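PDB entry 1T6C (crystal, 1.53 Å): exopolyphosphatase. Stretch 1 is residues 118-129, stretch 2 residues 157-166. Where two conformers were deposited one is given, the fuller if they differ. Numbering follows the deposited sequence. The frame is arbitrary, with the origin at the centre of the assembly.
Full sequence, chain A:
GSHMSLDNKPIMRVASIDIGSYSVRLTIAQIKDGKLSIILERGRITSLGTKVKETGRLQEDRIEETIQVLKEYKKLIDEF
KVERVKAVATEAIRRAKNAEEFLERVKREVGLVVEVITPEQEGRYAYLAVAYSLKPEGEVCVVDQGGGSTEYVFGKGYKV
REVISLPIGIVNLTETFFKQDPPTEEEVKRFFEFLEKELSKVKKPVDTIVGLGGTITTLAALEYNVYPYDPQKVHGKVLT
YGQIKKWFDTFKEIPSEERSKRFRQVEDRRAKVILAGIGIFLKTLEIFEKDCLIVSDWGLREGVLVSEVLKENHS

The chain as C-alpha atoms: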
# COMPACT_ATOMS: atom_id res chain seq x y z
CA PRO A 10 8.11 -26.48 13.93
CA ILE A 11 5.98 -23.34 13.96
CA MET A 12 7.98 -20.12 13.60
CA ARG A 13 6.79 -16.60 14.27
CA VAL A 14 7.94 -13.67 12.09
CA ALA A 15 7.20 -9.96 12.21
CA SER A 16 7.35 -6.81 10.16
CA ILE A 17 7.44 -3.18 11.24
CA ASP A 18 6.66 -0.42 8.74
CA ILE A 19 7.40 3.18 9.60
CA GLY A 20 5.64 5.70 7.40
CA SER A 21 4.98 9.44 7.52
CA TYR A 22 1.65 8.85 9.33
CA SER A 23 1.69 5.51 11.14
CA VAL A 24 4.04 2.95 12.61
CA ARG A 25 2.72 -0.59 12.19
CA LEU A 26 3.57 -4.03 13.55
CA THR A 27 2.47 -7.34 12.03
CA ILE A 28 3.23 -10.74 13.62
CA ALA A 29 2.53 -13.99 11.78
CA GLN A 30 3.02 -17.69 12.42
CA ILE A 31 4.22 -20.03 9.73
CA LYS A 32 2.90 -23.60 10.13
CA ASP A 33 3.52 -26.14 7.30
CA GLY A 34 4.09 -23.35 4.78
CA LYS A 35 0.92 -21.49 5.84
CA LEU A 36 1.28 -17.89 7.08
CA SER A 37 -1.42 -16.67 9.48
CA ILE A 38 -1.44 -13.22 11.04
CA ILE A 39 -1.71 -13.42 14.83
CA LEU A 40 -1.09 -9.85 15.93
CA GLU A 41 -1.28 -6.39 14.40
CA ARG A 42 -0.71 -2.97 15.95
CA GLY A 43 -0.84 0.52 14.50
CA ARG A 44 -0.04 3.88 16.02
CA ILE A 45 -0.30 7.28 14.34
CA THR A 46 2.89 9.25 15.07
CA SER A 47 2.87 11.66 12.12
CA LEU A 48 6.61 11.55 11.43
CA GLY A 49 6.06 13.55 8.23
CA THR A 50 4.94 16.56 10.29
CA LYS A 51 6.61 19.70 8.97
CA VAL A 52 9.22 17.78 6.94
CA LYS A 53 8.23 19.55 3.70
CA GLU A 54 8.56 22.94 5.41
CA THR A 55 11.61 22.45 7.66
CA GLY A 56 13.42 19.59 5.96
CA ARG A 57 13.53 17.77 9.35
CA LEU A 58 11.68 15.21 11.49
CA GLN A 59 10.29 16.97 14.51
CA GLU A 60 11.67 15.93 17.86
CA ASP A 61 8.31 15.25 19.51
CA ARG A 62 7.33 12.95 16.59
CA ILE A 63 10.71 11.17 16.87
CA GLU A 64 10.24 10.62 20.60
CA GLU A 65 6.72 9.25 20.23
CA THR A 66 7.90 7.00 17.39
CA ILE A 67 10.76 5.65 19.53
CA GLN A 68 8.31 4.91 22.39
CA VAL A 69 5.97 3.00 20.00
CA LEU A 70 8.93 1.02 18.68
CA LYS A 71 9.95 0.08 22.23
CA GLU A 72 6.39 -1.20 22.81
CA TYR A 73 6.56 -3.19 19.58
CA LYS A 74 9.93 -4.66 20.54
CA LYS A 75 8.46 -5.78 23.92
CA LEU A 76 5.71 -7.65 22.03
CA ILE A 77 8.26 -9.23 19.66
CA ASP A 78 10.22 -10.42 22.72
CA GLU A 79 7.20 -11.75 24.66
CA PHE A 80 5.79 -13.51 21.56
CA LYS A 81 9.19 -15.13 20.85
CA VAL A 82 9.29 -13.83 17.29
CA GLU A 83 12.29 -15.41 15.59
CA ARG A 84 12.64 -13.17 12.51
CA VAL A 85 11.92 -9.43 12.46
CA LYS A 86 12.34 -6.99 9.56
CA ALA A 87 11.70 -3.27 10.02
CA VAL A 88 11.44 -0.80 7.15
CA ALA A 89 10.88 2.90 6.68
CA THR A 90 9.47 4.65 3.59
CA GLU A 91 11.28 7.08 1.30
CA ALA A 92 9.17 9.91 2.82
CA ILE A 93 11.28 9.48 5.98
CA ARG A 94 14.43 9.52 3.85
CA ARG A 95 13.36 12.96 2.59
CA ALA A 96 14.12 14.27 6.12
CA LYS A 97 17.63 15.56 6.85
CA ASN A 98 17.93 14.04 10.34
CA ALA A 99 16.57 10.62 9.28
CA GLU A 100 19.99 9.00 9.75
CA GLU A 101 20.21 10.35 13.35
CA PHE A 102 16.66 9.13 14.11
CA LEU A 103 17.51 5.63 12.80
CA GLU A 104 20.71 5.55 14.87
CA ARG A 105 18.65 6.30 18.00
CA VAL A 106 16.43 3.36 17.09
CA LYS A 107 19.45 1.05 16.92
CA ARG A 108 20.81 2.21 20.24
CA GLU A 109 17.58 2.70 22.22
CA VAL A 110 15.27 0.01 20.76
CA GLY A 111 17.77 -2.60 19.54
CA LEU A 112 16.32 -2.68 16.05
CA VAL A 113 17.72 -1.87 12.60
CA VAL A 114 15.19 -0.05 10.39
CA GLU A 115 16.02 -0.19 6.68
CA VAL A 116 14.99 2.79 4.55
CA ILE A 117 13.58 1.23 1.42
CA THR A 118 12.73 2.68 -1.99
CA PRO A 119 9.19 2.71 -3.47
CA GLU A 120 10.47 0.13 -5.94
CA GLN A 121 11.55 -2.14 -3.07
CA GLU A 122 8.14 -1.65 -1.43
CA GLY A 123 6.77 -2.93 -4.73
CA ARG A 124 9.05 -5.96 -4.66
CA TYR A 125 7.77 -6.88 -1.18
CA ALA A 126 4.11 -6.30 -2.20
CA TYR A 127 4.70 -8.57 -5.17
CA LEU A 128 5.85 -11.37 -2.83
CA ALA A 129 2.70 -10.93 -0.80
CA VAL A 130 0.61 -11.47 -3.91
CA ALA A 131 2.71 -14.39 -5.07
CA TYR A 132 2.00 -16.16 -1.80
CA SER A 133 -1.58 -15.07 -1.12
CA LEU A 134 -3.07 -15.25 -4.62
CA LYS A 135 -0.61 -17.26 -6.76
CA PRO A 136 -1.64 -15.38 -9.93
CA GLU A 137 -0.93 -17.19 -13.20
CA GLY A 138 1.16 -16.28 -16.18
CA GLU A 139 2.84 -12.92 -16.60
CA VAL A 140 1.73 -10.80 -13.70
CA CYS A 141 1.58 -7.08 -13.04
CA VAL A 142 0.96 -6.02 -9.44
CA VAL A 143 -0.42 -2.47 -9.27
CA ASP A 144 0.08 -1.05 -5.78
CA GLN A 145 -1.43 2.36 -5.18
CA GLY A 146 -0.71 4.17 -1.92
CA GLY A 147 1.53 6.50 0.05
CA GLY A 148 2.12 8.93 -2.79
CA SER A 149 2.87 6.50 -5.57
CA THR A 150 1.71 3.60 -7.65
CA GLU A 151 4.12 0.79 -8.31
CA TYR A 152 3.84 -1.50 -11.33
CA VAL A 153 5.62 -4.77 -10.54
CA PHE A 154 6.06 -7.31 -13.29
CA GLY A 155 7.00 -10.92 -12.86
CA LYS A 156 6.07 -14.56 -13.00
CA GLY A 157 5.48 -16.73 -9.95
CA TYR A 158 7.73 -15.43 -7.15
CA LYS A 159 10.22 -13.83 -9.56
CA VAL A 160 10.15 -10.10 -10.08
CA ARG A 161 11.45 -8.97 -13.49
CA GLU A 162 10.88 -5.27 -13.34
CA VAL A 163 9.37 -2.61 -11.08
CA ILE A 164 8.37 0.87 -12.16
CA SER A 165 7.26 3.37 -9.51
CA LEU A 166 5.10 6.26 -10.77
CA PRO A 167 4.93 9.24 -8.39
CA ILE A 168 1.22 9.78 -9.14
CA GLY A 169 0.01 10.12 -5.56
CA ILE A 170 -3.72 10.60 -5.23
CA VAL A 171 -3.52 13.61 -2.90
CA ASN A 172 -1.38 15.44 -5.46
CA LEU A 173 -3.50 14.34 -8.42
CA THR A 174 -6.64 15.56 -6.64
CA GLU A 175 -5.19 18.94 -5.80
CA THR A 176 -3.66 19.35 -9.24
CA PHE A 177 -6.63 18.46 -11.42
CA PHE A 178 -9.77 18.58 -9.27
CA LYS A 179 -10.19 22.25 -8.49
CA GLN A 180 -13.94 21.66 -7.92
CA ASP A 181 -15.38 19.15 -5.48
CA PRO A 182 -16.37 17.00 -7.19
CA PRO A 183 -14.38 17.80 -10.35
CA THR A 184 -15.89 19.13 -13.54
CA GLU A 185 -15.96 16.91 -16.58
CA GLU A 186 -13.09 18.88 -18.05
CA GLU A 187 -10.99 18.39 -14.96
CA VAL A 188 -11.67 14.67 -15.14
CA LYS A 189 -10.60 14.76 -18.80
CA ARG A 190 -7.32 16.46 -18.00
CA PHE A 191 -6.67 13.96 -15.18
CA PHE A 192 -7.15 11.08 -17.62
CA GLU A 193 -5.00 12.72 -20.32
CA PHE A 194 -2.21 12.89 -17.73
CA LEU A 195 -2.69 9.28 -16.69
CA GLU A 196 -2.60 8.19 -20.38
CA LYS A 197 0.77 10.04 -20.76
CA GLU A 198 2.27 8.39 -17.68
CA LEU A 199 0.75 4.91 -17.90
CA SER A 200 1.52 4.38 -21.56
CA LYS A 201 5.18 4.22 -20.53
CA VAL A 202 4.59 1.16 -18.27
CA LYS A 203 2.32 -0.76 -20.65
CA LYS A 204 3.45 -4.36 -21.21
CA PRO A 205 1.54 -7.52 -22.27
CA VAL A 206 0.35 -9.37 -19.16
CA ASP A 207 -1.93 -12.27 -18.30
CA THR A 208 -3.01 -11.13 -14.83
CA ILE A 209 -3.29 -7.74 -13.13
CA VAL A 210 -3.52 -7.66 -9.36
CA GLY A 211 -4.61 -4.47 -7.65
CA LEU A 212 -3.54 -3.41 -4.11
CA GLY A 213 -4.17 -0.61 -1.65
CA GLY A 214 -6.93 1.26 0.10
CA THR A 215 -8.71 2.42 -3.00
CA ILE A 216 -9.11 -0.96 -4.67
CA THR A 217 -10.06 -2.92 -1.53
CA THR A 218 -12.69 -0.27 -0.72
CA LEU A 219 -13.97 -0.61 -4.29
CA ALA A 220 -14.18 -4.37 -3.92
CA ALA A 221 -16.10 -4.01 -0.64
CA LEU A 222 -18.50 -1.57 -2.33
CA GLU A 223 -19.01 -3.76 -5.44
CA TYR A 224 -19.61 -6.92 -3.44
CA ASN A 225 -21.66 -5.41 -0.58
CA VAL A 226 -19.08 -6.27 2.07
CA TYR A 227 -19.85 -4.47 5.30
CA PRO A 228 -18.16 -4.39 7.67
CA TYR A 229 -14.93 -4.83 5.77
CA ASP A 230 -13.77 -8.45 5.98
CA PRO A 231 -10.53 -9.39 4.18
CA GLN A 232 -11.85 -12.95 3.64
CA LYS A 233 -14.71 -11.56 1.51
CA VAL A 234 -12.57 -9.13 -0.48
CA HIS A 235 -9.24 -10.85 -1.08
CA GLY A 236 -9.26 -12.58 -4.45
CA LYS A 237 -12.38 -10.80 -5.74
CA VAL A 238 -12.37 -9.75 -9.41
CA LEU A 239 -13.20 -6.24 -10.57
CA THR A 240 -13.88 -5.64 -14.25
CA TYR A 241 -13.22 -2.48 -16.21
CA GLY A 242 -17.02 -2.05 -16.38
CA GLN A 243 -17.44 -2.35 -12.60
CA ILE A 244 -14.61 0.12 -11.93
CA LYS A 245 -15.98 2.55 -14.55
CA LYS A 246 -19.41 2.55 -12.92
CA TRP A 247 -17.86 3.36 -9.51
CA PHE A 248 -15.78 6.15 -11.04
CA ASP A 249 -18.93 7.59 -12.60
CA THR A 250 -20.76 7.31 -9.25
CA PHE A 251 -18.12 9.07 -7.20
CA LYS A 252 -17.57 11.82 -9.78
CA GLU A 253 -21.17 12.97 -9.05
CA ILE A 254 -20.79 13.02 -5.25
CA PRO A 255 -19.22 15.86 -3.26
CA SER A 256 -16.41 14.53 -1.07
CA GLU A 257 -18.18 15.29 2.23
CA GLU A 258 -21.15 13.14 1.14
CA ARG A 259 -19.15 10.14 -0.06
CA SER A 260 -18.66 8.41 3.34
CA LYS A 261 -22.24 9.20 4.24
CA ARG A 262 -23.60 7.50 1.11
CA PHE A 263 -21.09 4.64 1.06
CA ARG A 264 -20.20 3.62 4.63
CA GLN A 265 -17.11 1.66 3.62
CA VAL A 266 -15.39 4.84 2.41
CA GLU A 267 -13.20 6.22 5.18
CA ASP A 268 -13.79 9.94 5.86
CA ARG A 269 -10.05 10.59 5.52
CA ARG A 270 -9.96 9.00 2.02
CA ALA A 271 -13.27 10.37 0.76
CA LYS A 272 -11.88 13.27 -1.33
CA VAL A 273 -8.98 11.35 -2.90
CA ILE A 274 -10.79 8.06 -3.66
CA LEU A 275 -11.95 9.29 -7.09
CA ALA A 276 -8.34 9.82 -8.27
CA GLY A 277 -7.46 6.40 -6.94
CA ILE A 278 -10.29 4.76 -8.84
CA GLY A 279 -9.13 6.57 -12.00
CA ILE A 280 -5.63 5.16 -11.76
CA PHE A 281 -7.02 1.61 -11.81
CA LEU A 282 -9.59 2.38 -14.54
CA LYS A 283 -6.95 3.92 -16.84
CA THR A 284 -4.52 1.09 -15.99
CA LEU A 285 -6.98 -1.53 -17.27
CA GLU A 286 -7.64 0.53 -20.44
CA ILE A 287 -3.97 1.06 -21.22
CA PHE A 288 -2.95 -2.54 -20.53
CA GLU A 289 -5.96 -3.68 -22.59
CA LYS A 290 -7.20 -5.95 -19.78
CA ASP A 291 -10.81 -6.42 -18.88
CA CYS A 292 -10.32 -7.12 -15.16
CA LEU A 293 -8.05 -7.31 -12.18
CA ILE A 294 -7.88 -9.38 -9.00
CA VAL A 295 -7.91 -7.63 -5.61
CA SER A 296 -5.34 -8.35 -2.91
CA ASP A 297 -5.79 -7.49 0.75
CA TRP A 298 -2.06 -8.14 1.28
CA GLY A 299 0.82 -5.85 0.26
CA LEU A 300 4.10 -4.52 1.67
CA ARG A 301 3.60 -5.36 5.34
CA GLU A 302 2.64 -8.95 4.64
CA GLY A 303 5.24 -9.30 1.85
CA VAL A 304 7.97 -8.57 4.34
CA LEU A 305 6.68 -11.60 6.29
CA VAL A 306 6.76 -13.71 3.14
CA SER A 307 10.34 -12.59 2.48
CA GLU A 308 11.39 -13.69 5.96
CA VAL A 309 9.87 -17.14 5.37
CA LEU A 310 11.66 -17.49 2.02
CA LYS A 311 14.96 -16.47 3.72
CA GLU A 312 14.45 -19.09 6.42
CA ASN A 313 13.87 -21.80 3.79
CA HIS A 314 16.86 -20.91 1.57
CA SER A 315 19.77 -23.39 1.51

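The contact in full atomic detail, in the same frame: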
# COMPACT_ATOMS: atom_id res chain seq x y z
N THR A 118 13.26 1.89 -0.89
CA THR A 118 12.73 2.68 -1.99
C THR A 118 11.29 2.25 -2.30
O THR A 118 10.87 1.17 -1.89
CB THR A 118 13.54 2.48 -3.24
OG1 THR A 118 13.50 1.09 -3.60
CG2 THR A 118 15.00 2.81 -3.00
N PRO A 119 10.54 3.08 -3.01
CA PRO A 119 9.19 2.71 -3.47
C PRO A 119 9.23 1.47 -4.34
O PRO A 119 8.35 0.62 -4.29
CB PRO A 119 8.72 3.97 -4.21
CG PRO A 119 9.50 5.04 -3.58
CD PRO A 119 10.84 4.48 -3.37
N GLU A 120 10.29 1.33 -5.13
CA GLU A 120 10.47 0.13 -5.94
C GLU A 120 10.58 -1.11 -5.06
O GLU A 120 9.97 -2.15 -5.34
CB GLU A 120 11.71 0.26 -6.82
CG GLU A 120 11.57 1.31 -7.92
CD GLU A 120 11.87 2.75 -7.50
OE1 GLU A 120 12.25 3.03 -6.33
OE2 GLU A 120 11.72 3.67 -8.38
N GLN A 121 11.37 -1.03 -4.00
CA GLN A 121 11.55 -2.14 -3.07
C GLN A 121 10.26 -2.44 -2.34
O GLN A 121 9.96 -3.59 -2.12
CB GLN A 121 12.66 -1.79 -2.05
CG GLN A 121 13.03 -2.93 -1.14
CD GLN A 121 13.90 -4.01 -1.80
OE1 GLN A 121 13.95 -4.14 -3.03
NE2 GLN A 121 14.62 -4.78 -0.97
N GLU A 122 9.48 -1.42 -1.99
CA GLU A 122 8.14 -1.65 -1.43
C GLU A 122 7.33 -2.51 -2.40
O GLU A 122 6.63 -3.45 -2.01
CB GLU A 122 7.37 -0.35 -1.19
CG GLU A 122 7.91 0.51 -0.09
CD GLU A 122 6.99 1.69 0.16
OE1 GLU A 122 5.75 1.53 0.05
OE2 GLU A 122 7.51 2.79 0.46
N GLY A 123 7.43 -2.17 -3.68
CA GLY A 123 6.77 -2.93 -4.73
C GLY A 123 7.22 -4.39 -4.80
O GLY A 123 6.39 -5.31 -4.95
N ARG A 124 8.51 -4.60 -4.68
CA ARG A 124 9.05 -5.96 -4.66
C ARG A 124 8.48 -6.79 -3.49
O ARG A 124 8.11 -7.93 -3.65
CB ARG A 124 10.60 -5.97 -4.62
CG ARG A 124 11.26 -5.36 -5.86
CD ARG A 124 12.80 -5.37 -5.85
NE ARG A 124 13.34 -4.52 -6.92
CZ ARG A 124 13.82 -3.27 -6.78
NH1 ARG A 124 13.89 -2.67 -5.59
NH2 ARG A 124 14.21 -2.60 -7.85
N TYR A 125 8.37 -6.20 -2.31
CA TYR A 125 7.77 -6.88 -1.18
C TYR A 125 6.28 -7.13 -1.42
O TYR A 125 5.79 -8.22 -1.14
CB TYR A 125 7.95 -6.04 0.08
CG TYR A 125 9.28 -6.17 0.77
CD1 TYR A 125 9.71 -7.39 1.29
CD2 TYR A 125 10.07 -5.04 1.01
CE1 TYR A 125 10.90 -7.49 1.95
CE2 TYR A 125 11.26 -5.14 1.66
CZ TYR A 125 11.69 -6.36 2.10
OH TYR A 125 12.88 -6.45 2.78
N ALA A 126 5.55 -6.15 -1.96
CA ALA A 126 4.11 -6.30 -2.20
C ALA A 126 3.90 -7.42 -3.20
O ALA A 126 2.96 -8.19 -3.05
CB ALA A 126 3.54 -5.02 -2.71
N TYR A 127 4.77 -7.49 -4.19
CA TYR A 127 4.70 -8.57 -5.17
C TYR A 127 4.82 -9.95 -4.53
O TYR A 127 4.07 -10.88 -4.88
CB TYR A 127 5.77 -8.37 -6.24
CG TYR A 127 5.68 -9.38 -7.34
CD1 TYR A 127 6.28 -10.62 -7.19
CD2 TYR A 127 5.04 -9.08 -8.52
CE1 TYR A 127 6.19 -11.55 -8.19
CE2 TYR A 127 4.94 -10.02 -9.54
CZ TYR A 127 5.55 -11.23 -9.36
OH TYR A 127 5.46 -12.18 -10.36
N LEU A 128 5.75 -10.12 -3.60
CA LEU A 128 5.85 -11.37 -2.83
C LEU A 128 4.59 -11.70 -2.07
O LEU A 128 4.19 -12.82 -1.97
CB LEU A 128 7.02 -11.33 -1.84
CG LEU A 128 8.42 -11.27 -2.45
CD1 LEU A 128 9.46 -11.26 -1.32
CD2 LEU A 128 8.66 -12.45 -3.34
N ALA A 129 3.94 -10.69 -1.48
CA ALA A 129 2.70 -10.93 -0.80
C ALA A 129 1.63 -11.53 -1.69
O ALA A 129 0.88 -12.36 -1.25
CB ALA A 129 2.20 -9.64 -0.16
N GLY A 157 5.32 -16.00 -11.19
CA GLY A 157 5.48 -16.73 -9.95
C GLY A 157 6.11 -15.78 -8.91
O GLY A 157 5.71 -14.61 -8.81
N TYR A 158 7.11 -16.25 -8.19
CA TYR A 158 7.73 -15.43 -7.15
C TYR A 158 8.84 -14.50 -7.67
O TYR A 158 9.45 -13.73 -6.88
CB TYR A 158 8.29 -16.34 -6.07
CG TYR A 158 7.29 -16.82 -5.05
CD1 TYR A 158 6.43 -17.85 -5.33
CD2 TYR A 158 7.20 -16.22 -3.81
CE1 TYR A 158 5.55 -18.31 -4.39
CE2 TYR A 158 6.32 -16.67 -2.88
CZ TYR A 158 5.49 -17.70 -3.16
OH TYR A 158 4.60 -18.17 -2.21
N LYS A 159 9.12 -14.55 -8.98
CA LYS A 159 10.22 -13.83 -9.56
C LYS A 159 9.78 -12.48 -10.07
O LYS A 159 8.94 -12.40 -10.93
CB LYS A 159 10.83 -14.62 -10.75
CG LYS A 159 12.02 -13.93 -11.34
CD LYS A 159 12.75 -14.79 -12.37
CE LYS A 159 12.41 -14.39 -13.77
NZ LYS A 159 12.92 -15.41 -14.76
N VAL A 160 10.36 -11.42 -9.54
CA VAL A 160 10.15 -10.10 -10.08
C VAL A 160 11.14 -9.86 -11.22
O VAL A 160 12.35 -10.08 -11.05
CB VAL A 160 10.36 -9.06 -8.98
CG1 VAL A 160 10.31 -7.63 -9.51
CG2 VAL A 160 9.30 -9.26 -7.87
N ARG A 161 10.63 -9.41 -12.36
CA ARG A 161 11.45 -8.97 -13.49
C ARG A 161 11.75 -7.50 -13.50
O ARG A 161 12.87 -7.08 -13.81
CB ARG A 161 10.74 -9.31 -14.77
CG ARG A 161 10.88 -10.74 -15.08
CD ARG A 161 11.23 -11.04 -16.55
NE ARG A 161 10.97 -12.45 -16.77
CZ ARG A 161 9.76 -12.95 -16.84
NH1 ARG A 161 8.70 -12.18 -16.70
NH2 ARG A 161 9.61 -14.24 -17.02
N GLU A 162 10.75 -6.70 -13.18
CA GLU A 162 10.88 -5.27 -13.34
C GLU A 162 9.89 -4.58 -12.43
O GLU A 162 8.78 -5.06 -12.28
CB GLU A 162 10.57 -4.87 -14.78
CG GLU A 162 10.78 -3.39 -15.01
CD GLU A 162 10.68 -3.01 -16.46
OE1 GLU A 162 10.17 -3.84 -17.24
OE2 GLU A 162 11.10 -1.88 -16.80
N VAL A 163 10.31 -3.48 -11.82
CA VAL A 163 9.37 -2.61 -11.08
C VAL A 163 9.55 -1.17 -11.55
O VAL A 163 10.68 -0.66 -11.69
CB VAL A 163 9.52 -2.71 -9.53
CG1 VAL A 163 10.97 -2.67 -9.09
CG2 VAL A 163 8.68 -1.63 -8.80
N ILE A 164 8.42 -0.51 -11.78
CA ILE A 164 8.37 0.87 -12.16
C ILE A 164 7.48 1.57 -11.14
O ILE A 164 6.33 1.21 -10.98
CB ILE A 164 7.83 1.10 -13.60
CG1 ILE A 164 8.69 0.35 -14.63
CG2 ILE A 164 7.81 2.61 -13.90
CD1 ILE A 164 8.02 0.17 -15.99
N SER A 165 8.03 2.54 -10.44
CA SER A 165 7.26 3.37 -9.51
C SER A 165 6.89 4.70 -10.14
O SER A 165 7.77 5.46 -10.52
CB SER A 165 8.06 3.63 -8.24
OG SER A 165 7.34 4.46 -7.33
N LEU A 166 5.59 4.99 -10.23
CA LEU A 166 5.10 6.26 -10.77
C LEU A 166 4.67 7.13 -9.58
O LEU A 166 3.86 6.71 -8.75
CB LEU A 166 3.93 6.06 -11.72
CG LEU A 166 4.13 5.13 -12.91
CD1 LEU A 166 2.89 5.15 -13.78
CD2 LEU A 166 5.38 5.48 -13.70
O HOH W 1 10.75 3.26 -10.87

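Helix 119-129 packs across strand 159-166, with an angle of 126° between their N-to-C directions and a closest axis approach of 7.8 Å. The contact is modest, burying 551 Å² in total. Three residues cover the most surface: Tyr-127 on the helix, and Val-163 and Val-160 on the strand.

Tyr-127 is buried and its CA-to-CB bond points toward the strand. With chi1 at t, the ring reaches the start of the second stretch. There Tyr-127 OH donates a hydrogen bond to Gly-157 O at 2.9 Å, the one direct hydrogen bond between the stretches. The carbonyl lies near the plane of the ring, at its edge, as suits a phenol donor. One ring face is covered by Val-160, with Tyr-127 CD1 and Val-160 CG2 3.4 Å apart. The same side chain thus makes a polar contact at its tip and an apolar one on its face. Gly-157 has a positive phi of 56°, a value that favours glycine.

Val-163 points toward the helix and contacts Glu-120 and Arg-124. Val-163 CG2 lies 3.7 Å from Glu-120 O, a carbonyl already engaged by Arg-124 N in the helix. Val-163 CG1 lies over one face of the Arg-124 guanidinium, 3.5 Å from Arg-124 NH2. Arg-124 NH1 donates to Gln-121 OE1 at 3.0 Å, a bond within the helix that ties the guanidinium to a neighbouring turn. Gly-123 lies close by without touching Val-163. An ideal CB on Gly-123 would point toward the strand and sit 3.2 Å from Val-163 CG2, which is tight. The same ideal CB of Gly-123 would be crowded by Glu-120 O at 3.0 Å. The absence of a side chain leaves room for the valine.

Val-160 also approaches Arg-124, but loosely: Val-160 CG1 is 4.4 Å from Arg-124 CG. Its main partner is the Tyr-127 ring.

The two ends of the contact differ. At the helix start, Pro-119 CB packs 3.4 Å from Ser-165 OG. Glu-120 OE2 reaches Ser-165 through water 1, which donates to Glu-120 OE2 at 2.7 Å and accepts from Ser-165 N at 2.8 Å. The carboxylate and the strand amide are therefore joined by a single water. Thr-118 caps this end of the helix, with Gln-121 N donating to Thr-118 OG1 at 3.0 Å. At the other end, Leu-128 CD2 lies 3.8 Å from Tyr-158 O. Leu-128 CD2 also sits at the edge of the Tyr-158 ring, 4.1 Å from Tyr-158 CD2, an apolar contact beside the Tyr-127 hydrogen bond.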